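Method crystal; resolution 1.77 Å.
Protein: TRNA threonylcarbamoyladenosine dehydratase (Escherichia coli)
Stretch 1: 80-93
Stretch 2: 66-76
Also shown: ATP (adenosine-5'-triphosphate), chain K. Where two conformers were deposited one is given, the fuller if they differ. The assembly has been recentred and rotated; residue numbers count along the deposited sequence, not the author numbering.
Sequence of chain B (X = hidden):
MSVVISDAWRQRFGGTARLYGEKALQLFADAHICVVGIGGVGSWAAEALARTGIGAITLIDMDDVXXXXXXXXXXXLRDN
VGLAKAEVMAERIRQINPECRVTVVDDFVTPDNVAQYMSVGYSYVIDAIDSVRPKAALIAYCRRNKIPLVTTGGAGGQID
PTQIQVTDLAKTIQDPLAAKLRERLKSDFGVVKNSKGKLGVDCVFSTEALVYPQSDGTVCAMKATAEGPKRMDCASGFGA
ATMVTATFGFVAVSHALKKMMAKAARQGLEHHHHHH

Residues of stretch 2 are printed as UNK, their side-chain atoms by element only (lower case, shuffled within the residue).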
ATOM      1  N   ASN B  80     -10.212 -17.223  -4.926  1.00 28.63           N
ATOM      2  CA  ASN B  80      -9.559 -17.628  -3.684  1.00 25.84           C
ATOM      3  C   ASN B  80     -10.522 -17.817  -2.520  1.00 30.26           C
ATOM      4  O   ASN B  80     -10.106 -18.348  -1.478  1.00 27.17           O
ATOM      5  CB  ASN B  80      -8.510 -16.590  -3.289  1.00 24.87           C
ATOM      6  CG  ASN B  80      -7.375 -16.534  -4.270  1.00 30.20           C
ATOM      7  OD1 ASN B  80      -7.150 -17.474  -5.027  1.00 32.64           O
ATOM      8  ND2 ASN B  80      -6.630 -15.460  -4.234  1.00 24.33           N
ATOM      9  N   VAL B  81     -11.782 -17.395  -2.658  1.00 29.05           N
ATOM     10  CA  VAL B  81     -12.712 -17.454  -1.536  1.00 29.74           C
ATOM     11  C   VAL B  81     -12.861 -18.896  -1.087  1.00 27.53           C
ATOM     12  O   VAL B  81     -13.105 -19.790  -1.901  1.00 33.56           O
ATOM     13  CB  VAL B  81     -14.070 -16.852  -1.931  1.00 34.55           C
ATOM     14  CG1 VAL B  81     -15.098 -17.060  -0.793  1.00 34.44           C
ATOM     15  CG2 VAL B  81     -13.917 -15.388  -2.254  1.00 28.66           C
ATOM     16  N   GLY B  82     -12.733 -19.128   0.222  1.00 32.30           N
ATOM     17  CA  GLY B  82     -12.814 -20.461   0.794  1.00 32.17           C
ATOM     18  C   GLY B  82     -11.489 -21.165   1.014  1.00 33.98           C
ATOM     19  O   GLY B  82     -11.468 -22.187   1.698  1.00 34.48           O
ATOM     20  N   LEU B  83     -10.393 -20.670   0.442  1.00 25.46           N
ATOM     21  CA  LEU B  83      -9.061 -21.220   0.640  1.00 24.21           C
ATOM     22  C   LEU B  83      -8.391 -20.593   1.867  1.00 30.61           C
ATOM     23  O   LEU B  83      -8.742 -19.496   2.315  1.00 27.05           O
ATOM     24  CB  LEU B  83      -8.221 -20.980  -0.617  1.00 25.31           C
ATOM     25  CG  LEU B  83      -8.859 -21.517  -1.900  1.00 29.33           C
ATOM     26  CD1 LEU B  83      -8.028 -21.183  -3.132  1.00 31.29           C
ATOM     27  CD2 LEU B  83      -9.081 -23.009  -1.800  1.00 29.41           C
ATOM     28  N   ALA B  84      -7.402 -21.302   2.402  1.00 27.08           N
ATOM     29  CA  ALA B  84      -6.643 -20.792   3.538  1.00 28.55           C
ATOM     30  C   ALA B  84      -5.830 -19.570   3.121  1.00 24.59           C
ATOM     31  O   ALA B  84      -5.074 -19.610   2.143  1.00 27.45           O
ATOM     32  CB  ALA B  84      -5.729 -21.886   4.104  1.00 30.01           C
ATOM     33  N   LYS B  85      -5.989 -18.474   3.872  1.00 23.37           N
ATOM     34  CA  LYS B  85      -5.304 -17.231   3.546  1.00 21.95           C
ATOM     35  C   LYS B  85      -3.797 -17.419   3.438  1.00 24.59           C
ATOM     36  O   LYS B  85      -3.153 -16.853   2.538  1.00 25.57           O
ATOM     37  CB  LYS B  85      -5.576 -16.164   4.600  1.00 26.67           C
ATOM     38  CG  LYS B  85      -6.922 -15.617   4.671  1.00 32.10           C
ATOM     39  CD  LYS B  85      -6.992 -14.603   5.807  1.00 30.96           C
ATOM     40  CE  LYS B  85      -8.365 -13.910   5.829  1.00 28.31           C
ATOM     41  NZ  LYS B  85      -8.436 -12.846   6.842  1.00 37.29           N
ATOM     42  N   ALA B  86      -3.200 -18.118   4.418  1.00 26.20           N
ATOM     43  CA  ALA B  86      -1.739 -18.213   4.456  1.00 28.42           C
ATOM     44  C   ALA B  86      -1.215 -18.993   3.262  1.00 26.37           C
ATOM     45  O   ALA B  86      -0.191 -18.633   2.673  1.00 29.81           O
ATOM     46  CB  ALA B  86      -1.275 -18.847   5.759  1.00 25.81           C
ATOM     47  N   GLU B  87      -1.943 -20.029   2.849  1.00 26.64           N
ATOM     48  CA  GLU B  87      -1.527 -20.819   1.698  1.00 29.02           C
ATOM     49  C   GLU B  87      -1.685 -20.034   0.393  1.00 30.69           C
ATOM     50  O   GLU B  87      -0.848 -20.150  -0.503  1.00 22.98           O
ATOM     51  CB  GLU B  87      -2.343 -22.109   1.637  1.00 33.98           C
ATOM     52  CG  GLU B  87      -1.769 -23.134   0.709  1.00 47.34           C
ATOM     53  CD  GLU B  87      -0.374 -23.539   1.130  1.00 96.69           C
ATOM     54  OE1 GLU B  87      -0.199 -23.827   2.332  1.00 57.68           O
ATOM     55  OE2 GLU B  87       0.546 -23.528   0.281  1.00 66.01           O
ATOM     56  N   VAL B  88      -2.788 -19.285   0.238  1.00 23.26           N
ATOM     57  CA  VAL B  88      -2.981 -18.440  -0.939  1.00 25.13           C
ATOM     58  C   VAL B  88      -1.858 -17.416  -1.054  1.00 31.30           C
ATOM     59  O   VAL B  88      -1.289 -17.195  -2.134  1.00 20.66           O
ATOM     60  CB  VAL B  88      -4.358 -17.748  -0.865  1.00 26.79           C
ATOM     61  CG1 VAL B  88      -4.497 -16.664  -1.958  1.00 25.97           C
ATOM     62  CG2 VAL B  88      -5.463 -18.757  -1.002  1.00 32.75           C
ATOM     63  N   MET B  89      -1.537 -16.763   0.065  1.00 21.07           N
ATOM     64  CA  MET B  89      -0.483 -15.767   0.070  1.00 20.54           C
ATOM     65  C   MET B  89       0.885 -16.403  -0.177  1.00 20.16           C
ATOM     66  O   MET B  89       1.732 -15.813  -0.860  1.00 18.79           O
ATOM     67  CB  MET B  89      -0.511 -15.014   1.396  1.00 20.23           C
ATOM     68  CG  MET B  89       0.224 -13.714   1.372  1.00 25.84           C
ATOM     69  SD  MET B  89      -0.509 -12.528   0.226  1.00 30.52           S
ATOM     70  CE  MET B  89       0.936 -11.701  -0.378  1.00 27.22           C
ATOM     71  N   ALA B  90       1.117 -17.614   0.327  1.00 20.98           N
ATOM     72  CA  ALA B  90       2.394 -18.279   0.064  1.00 22.00           C
ATOM     73  C   ALA B  90       2.574 -18.576  -1.421  1.00 21.05           C
ATOM     74  O   ALA B  90       3.669 -18.414  -1.968  1.00 20.22           O
ATOM     75  CB  ALA B  90       2.506 -19.571   0.857  1.00 23.46           C
ATOM     76  N   GLU B  91       1.513 -19.042  -2.088  1.00 25.16           N
ATOM     77  CA  GLU B  91       1.610 -19.315  -3.518  1.00 27.66           C
ATOM     78  C   GLU B  91       1.881 -18.042  -4.303  1.00 30.32           C
ATOM     79  O   GLU B  91       2.601 -18.058  -5.314  1.00 25.02           O
ATOM     80  CB  GLU B  91       0.333 -19.978  -4.030  1.00 30.54           C
ATOM     81  CG  GLU B  91       0.478 -20.420  -5.468  1.00105.67           C
ATOM     82  CD  GLU B  91       1.638 -21.392  -5.651  1.00121.20           C
ATOM     83  OE1 GLU B  91       1.953 -22.139  -4.692  1.00 71.87           O
ATOM     84  OE2 GLU B  91       2.265 -21.367  -6.733  1.00 70.80           O
ATOM     85  N   ARG B  92       1.280 -16.932  -3.879  1.00 20.50           N
ATOM     86  CA  ARG B  92       1.567 -15.659  -4.512  1.00 22.83           C
ATOM     87  C   ARG B  92       3.029 -15.266  -4.335  1.00 21.28           C
ATOM     88  O   ARG B  92       3.668 -14.788  -5.285  1.00 17.84           O
ATOM     89  CB  ARG B  92       0.653 -14.590  -3.938  1.00 22.15           C
ATOM     90  CG  ARG B  92       0.802 -13.279  -4.637  1.00 22.57           C
ATOM     91  CD  ARG B  92      -0.237 -12.259  -4.159  1.00 24.95           C
ATOM     92  NE  ARG B  92       0.185 -10.946  -4.589  1.00 24.39           N
ATOM     93  CZ  ARG B  92      -0.028 -10.463  -5.808  1.00 24.18           C
ATOM     94  NH1 ARG B  92      -0.705 -11.179  -6.711  1.00 23.28           N
ATOM     95  NH2 ARG B  92       0.457  -9.274  -6.121  1.00 23.05           N
ATOM     96  N   ILE B  93       3.573 -15.442  -3.124  1.00 23.36           N
ATOM     97  CA  ILE B  93       4.970 -15.082  -2.879  1.00 19.93           C
ATOM     98  C   ILE B  93       5.893 -15.901  -3.773  1.00 16.08           C
ATOM     99  O   ILE B  93       6.893 -15.382  -4.291  1.00 19.51           O
ATOM    100  CB  ILE B  93       5.312 -15.238  -1.386  1.00 19.36           C
ATOM    101  CG1 ILE B  93       4.592 -14.131  -0.604  1.00 25.78           C
ATOM    102  CG2 ILE B  93       6.824 -15.191  -1.183  1.00 20.43           C
ATOM    103  CD1 ILE B  93       4.648 -14.289   0.879  1.00 27.33           C
ATOM    104  N   UNK B  66     -12.457 -14.798   2.786  0.53 20.45           N
ATOM    105  CA  UNK B  66     -13.889 -14.522   2.778  0.53 38.29           C
ATOM    106  C   UNK B  66     -14.195 -13.383   1.813  0.53 34.73           C
ATOM    107  O   UNK B  66     -13.416 -12.438   1.688  0.53 21.38           O
ATOM    108  s   UNK B  66     -14.236 -15.418   5.450  0.53 33.15           S
ATOM    109  c   UNK B  66     -14.403 -14.140   4.181  0.53 39.99           C
ATOM    110  N   UNK B  67     -15.361 -13.454   1.161  1.00 27.13           N
ATOM    111  CA  UNK B  67     -15.714 -12.443   0.162  1.00 19.63           C
ATOM    112  C   UNK B  67     -15.693 -11.058   0.790  1.00 21.42           C
ATOM    113  O   UNK B  67     -15.317 -10.071   0.130  1.00 25.32           O
ATOM    114  c   UNK B  67     -18.198 -12.695   0.536  1.00 57.32           C
ATOM    115  c   UNK B  67     -17.345 -11.750  -1.602  1.00 37.95           C
ATOM    116  c   UNK B  67     -17.082 -12.752  -0.483  1.00 28.86           C
ATOM    117  N   UNK B  68     -16.004 -10.969   2.088  1.00 24.52           N
ATOM    118  CA  UNK B  68     -16.002  -9.689   2.782  1.00 23.59           C
ATOM    119  C   UNK B  68     -14.598  -9.155   3.021  1.00 24.72           C
ATOM    120  O   UNK B  68     -14.480  -7.988   3.426  1.00 23.12           O
ATOM    121  c   UNK B  68     -18.244 -10.170   3.979  1.00 29.45           C
ATOM    122  o   UNK B  68     -16.089 -10.697   4.991  1.00 25.97           O
ATOM    123  c   UNK B  68     -16.746  -9.764   4.131  1.00 27.65           C
ATOM    124  N   UNK B  69     -13.551  -9.967   2.768  1.00 22.09           N
ATOM    125  CA  UNK B  69     -12.166  -9.490   2.797  1.00 20.97           C
ATOM    126  C   UNK B  69     -11.798  -8.604   1.603  1.00 22.88           C
ATOM    127  O   UNK B  69     -10.724  -7.986   1.616  1.00 20.21           O
ATOM    128  c   UNK B  69     -11.148 -10.641   2.787  1.00 26.35           C
ATOM    129  c   UNK B  69     -11.273 -11.618   3.955  1.00 31.39           C
ATOM    130  o   UNK B  69     -10.739 -12.718   3.856  1.00 31.36           O
ATOM    131  n   UNK B  69     -11.938 -11.238   5.041  1.00 24.15           N
ATOM    132  N   UNK B  70     -12.649  -8.529   0.591  1.00 23.13           N
ATOM    133  CA  UNK B  70     -12.300  -7.925  -0.689  1.00 21.90           C
ATOM    134  C   UNK B  70     -11.890  -6.471  -0.558  1.00 20.79           C
ATOM    135  O   UNK B  70     -11.056  -5.997  -1.333  1.00 21.20           O
ATOM    136  o   UNK B  70     -13.714  -9.474  -1.834  1.00 25.55           O
ATOM    137  c   UNK B  70     -13.277  -7.366  -2.943  1.00 24.48           C
ATOM    138  c   UNK B  70     -13.493  -8.075  -1.622  1.00 23.35           C
ATOM    139  N   UNK B  71     -12.460  -5.743   0.402  1.00 22.43           N
ATOM    140  CA  UNK B  71     -12.166  -4.330   0.486  1.00 19.18           C
ATOM    141  C   UNK B  71     -10.763  -4.029   0.965  1.00 21.61           C
ATOM    142  O   UNK B  71     -10.348  -2.878   0.829  1.00 21.43           O
ATOM    143  c   UNK B  71     -13.147  -3.614   1.405  1.00 23.11           C
ATOM    144  c   UNK B  71     -13.050  -4.090   2.861  1.00 21.70           C
ATOM    145  o   UNK B  71     -12.890  -5.277   3.122  1.00 25.10           O
ATOM    146  n   UNK B  71     -13.137  -3.139   3.815  1.00 24.96           N
ATOM    147  N   UNK B  72     -10.018  -5.005   1.521  1.00 17.84           N
ATOM    148  CA  UNK B  72      -8.767  -4.639   2.175  1.00 18.22           C
ATOM    149  C   UNK B  72      -7.662  -5.695   2.209  1.00 19.61           C
ATOM    150  O   UNK B  72      -6.665  -5.443   2.877  1.00 19.65           O
ATOM    151  c   UNK B  72     -11.651  -6.967   6.452  1.00 25.99           C
ATOM    152  n   UNK B  72     -12.483  -6.928   5.430  1.00 25.58           N
ATOM    153  n   UNK B  72     -11.809  -7.888   7.382  1.00 32.29           N
ATOM    154  n   UNK B  72     -10.653  -6.099   6.563  1.00 23.81           N
ATOM    155  c   UNK B  72      -9.525  -5.431   4.456  1.00 21.72           C
ATOM    156  c   UNK B  72     -10.374  -5.022   5.627  1.00 22.40           C
ATOM    157  c   UNK B  72      -9.071  -4.233   3.629  1.00 23.47           C
ATOM    158  N   UNK B  73      -7.759  -6.840   1.524  1.00 18.92           N
ATOM    159  CA  UNK B  73      -6.775  -7.915   1.614  1.00 23.08           C
ATOM    160  C   UNK B  73      -6.335  -8.359   0.221  1.00 25.19           C
ATOM    161  O   UNK B  73      -7.161  -8.617  -0.663  1.00 23.31           O
ATOM    162  n   UNK B  73      -9.024  -9.323   5.758  1.00 24.37           N
ATOM    163  c   UNK B  73      -7.859  -8.615   3.788  1.00 19.03           C
ATOM    164  c   UNK B  73      -7.342  -9.100   2.435  1.00 22.37           C
ATOM    165  o   UNK B  73      -7.908 -10.869   4.631  1.00 24.34           O
ATOM    166  c   UNK B  73      -8.278  -9.710   4.756  1.00 23.20           C
ATOM    167  N   UNK B  74      -5.023  -8.419   0.012  1.00 16.29           N
ATOM    168  CA  UNK B  74      -4.519  -8.574  -1.347  1.00 16.98           C
ATOM    169  C   UNK B  74      -4.869  -9.933  -1.950  1.00 16.96           C
ATOM    170  O   UNK B  74      -4.905 -10.066  -3.179  1.00 20.47           O
ATOM    171  c   UNK B  74      -1.051  -7.726  -2.861  1.00 20.69           C
ATOM    172  c   UNK B  74      -3.003  -8.325  -1.335  1.00 19.88           C
ATOM    173  c   UNK B  74      -2.301  -9.439  -0.629  1.00 21.47           C
ATOM    174  c   UNK B  74      -2.476  -8.138  -2.773  1.00 19.93           C
ATOM    175  N   UNK B  75      -5.107 -10.935  -1.127  1.00 24.01           N
ATOM    176  CA  UNK B  75      -5.429 -12.288  -1.584  1.00 21.75           C
ATOM    177  C   UNK B  75      -6.916 -12.512  -1.806  1.00 25.55           C
ATOM    178  O   UNK B  75      -7.303 -13.609  -2.226  1.00 23.87           O
ATOM    179  n   UNK B  75      -5.471 -12.469   2.932  1.00 25.30           N
ATOM    180  n   UNK B  75      -6.664 -12.956   1.218  1.00 28.21           N
ATOM    181  c   UNK B  75      -6.712 -12.621   2.495  1.00 35.72           C
ATOM    182  c   UNK B  75      -4.599 -12.716   1.909  1.00 34.35           C
ATOM    183  c   UNK B  75      -4.920 -13.325  -0.581  1.00 27.06           C
ATOM    184  c   UNK B  75      -5.336 -13.025   0.822  1.00 26.61           C
ATOM    185  N   UNK B  76      -7.750 -11.510  -1.538  1.00 25.22           N
ATOM    186  CA  UNK B  76      -9.205 -11.669  -1.593  1.00 26.69           C
ATOM    187  C   UNK B  76      -9.624 -11.456  -3.041  1.00 28.16           C
ATOM    188  O   UNK B  76      -9.750 -10.332  -3.532  1.00 25.65           O
ATOM    189  c   UNK B  76      -9.888 -10.718  -0.622  1.00 19.61           C
TER
HETATM  190  PG  ATP K 401     -13.052 -10.885   9.551  1.00186.17           P
HETATM  191  O1G ATP K 401     -14.324 -10.199   9.115  1.00127.52           O
HETATM  192  O2G ATP K 401     -12.803 -12.220   8.889  1.00127.16           O
HETATM  193  O3G ATP K 401     -12.814 -10.844  11.042  1.00161.36           O
HETATM  194  PB  ATP K 401     -10.329 -10.159   9.206  1.00208.07           P
HETATM  195  O1B ATP K 401     -10.099 -10.473  10.667  1.00107.56           O
HETATM  196  O2B ATP K 401      -9.725 -11.006   8.100  1.00 31.30           O
HETATM  197  O3B ATP K 401     -11.904  -9.944   8.937  1.00177.42           O
HETATM  198  PA  ATP K 401      -8.451  -8.075   9.451  1.00 47.52           P
HETATM  199  O1A ATP K 401      -8.715  -7.570  10.866  1.00 45.68           O
HETATM  200  O2A ATP K 401      -8.024  -7.091   8.394  1.00 81.42           O
HETATM  201  O3A ATP K 401      -9.848  -8.657   8.928  1.00 62.59           O
HETATM  202  O5' ATP K 401      -7.431  -9.341   9.463  1.00 55.31           O
HETATM  203  C5' ATP K 401      -6.825  -9.887  10.650  1.00 33.10           C
HETATM  204  C4' ATP K 401      -6.053 -11.201  10.460  1.00 37.07           C
HETATM  205  O4' ATP K 401      -5.270 -11.579  11.636  1.00 60.95           O
HETATM  206  C3' ATP K 401      -6.978 -12.378  10.177  1.00105.28           C
HETATM  207  O3' ATP K 401      -6.634 -13.046   8.952  1.00 27.36           O
HETATM  208  C2' ATP K 401      -6.769 -13.305  11.360  1.00120.68           C
HETATM  209  O2' ATP K 401      -6.950 -14.671  11.016  1.00 49.92           O
HETATM  210  C1' ATP K 401      -5.348 -13.019  11.815  1.00 46.23           C
HETATM  211  N9  ATP K 401      -5.104 -13.576  13.183  1.00 45.47           N
HETATM  212  C8  ATP K 401      -5.925 -13.331  14.237  1.00 95.27           C
HETATM  213  N7  ATP K 401      -5.512 -13.959  15.369  1.00 44.60           N
HETATM  214  C5  ATP K 401      -4.405 -14.633  15.045  1.00 89.57           C
HETATM  215  C6  ATP K 401      -3.480 -15.482  15.804  1.00 39.42           C
HETATM  216  N6  ATP K 401      -3.724 -15.715  17.096  1.00 75.21           N
HETATM  217  N1  ATP K 401      -2.434 -16.031  15.183  1.00 34.02           N
HETATM  218  C2  ATP K 401      -2.214 -15.814  13.866  1.00 77.27           C
HETATM  219  N3  ATP K 401      -3.022 -15.043  13.105  1.00 25.78           N
HETATM  220  C4  ATP K 401      -4.125 -14.411  13.617  1.00 98.98           C

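Position 66 carries one carbon and then one sulfur. The side chain is unbranched, and its CA-to-CB bond points away from stretch 1. This is Cys-66; two conformers were deposited and one is given. Its CA lies 5.3 Å from the CA of Val-81.

Position 67 has three carbons, one bearing the other two. Its CB is 4.5 Å from Val-81 CG2, an apolar contact. A fork at the first carbon with no further atoms is valine, Val-67.

Position 68 has one carbon carrying an oxygen and a carbon. It is out of reach of stretch 1. This is Thr-68.

Position 69 has two carbons, the second carrying one oxygen and one nitrogen. The oxygen accepts a 2.9 Å bond from Cys-66 N, and a backbone N-H can only donate. The residue is Asn-69, and that oxygen is OD1. Asn-69 OD1 also lies 3.3 Å from Lys-85 CE.

Position 70 again has one carbon carrying an oxygen and a carbon, and it does not contact stretch 1. This is Thr-70. Its OG1 donates to Val-67 O at 2.6 Å, which ties the side chain back to the 3-10 segment.

Position 71 has two carbons, the second with an oxygen and a nitrogen. It is buried but far from stretch 1. This is Asn-71.

Position 72 has three carbons, a nitrogen, then a carbon with two more nitrogens. That guanidinium is arginine, Arg-72. It faces the nucleotide instead of stretch 1: NH2 donates to ATP O3A at 2.6 Å. NH1 donates to Asn-71 OD1 at 2.9 Å.

Position 73 has three carbons, the third with an oxygen and a nitrogen. The oxygen accepts from Lys-85 NZ at 3.0 Å. The nitrogen donates to ATP O2B, also at 3.0 Å. An amide serves both roles, so this is Gln-73.

Position 74 has four carbons, forked at the first, with one arm two carbons long. The short arm is 3.7 Å from Met-89 SD. The end of the long arm is 3.9 Å from Arg-92 NE. This is Ile-74; its CG1 lies over one face of the Arg-92 guanidinium.

Position 75 has one carbon and then a five-membered ring of three carbons and two nitrogens. Lys-85 CB sits over one face of the ring, and Met-89 SD is at its edge. The ring is imidazole, so this is His-75. Its CB packs 3.6 Å from Val-88 CG1.

Position 76 has a single carbon, pointing away from stretch 1. This is Ala-76, the last residue of a type I turn that begins at Gln-73.

The contact centres on His-75, which has the largest covered area of any residue here. Lys-85 covers one face of the ring, Met-89 SD lies at its edge, and Val-88 packs on the CB. Asn-80 ND2 donates to His-75 O at 2.8 Å with a nearly straight angle, linking the loop before the helix to the turn from Gln-73 to Ala-76. Lys-85 extends past the ring, and its NZ bonds both Gln-73 OE1 and, at 2.8 Å, ATP O3'. The two stretches thus meet the nucleotide together.

Stretch 2 (66-76) CVTNTNRQIHA
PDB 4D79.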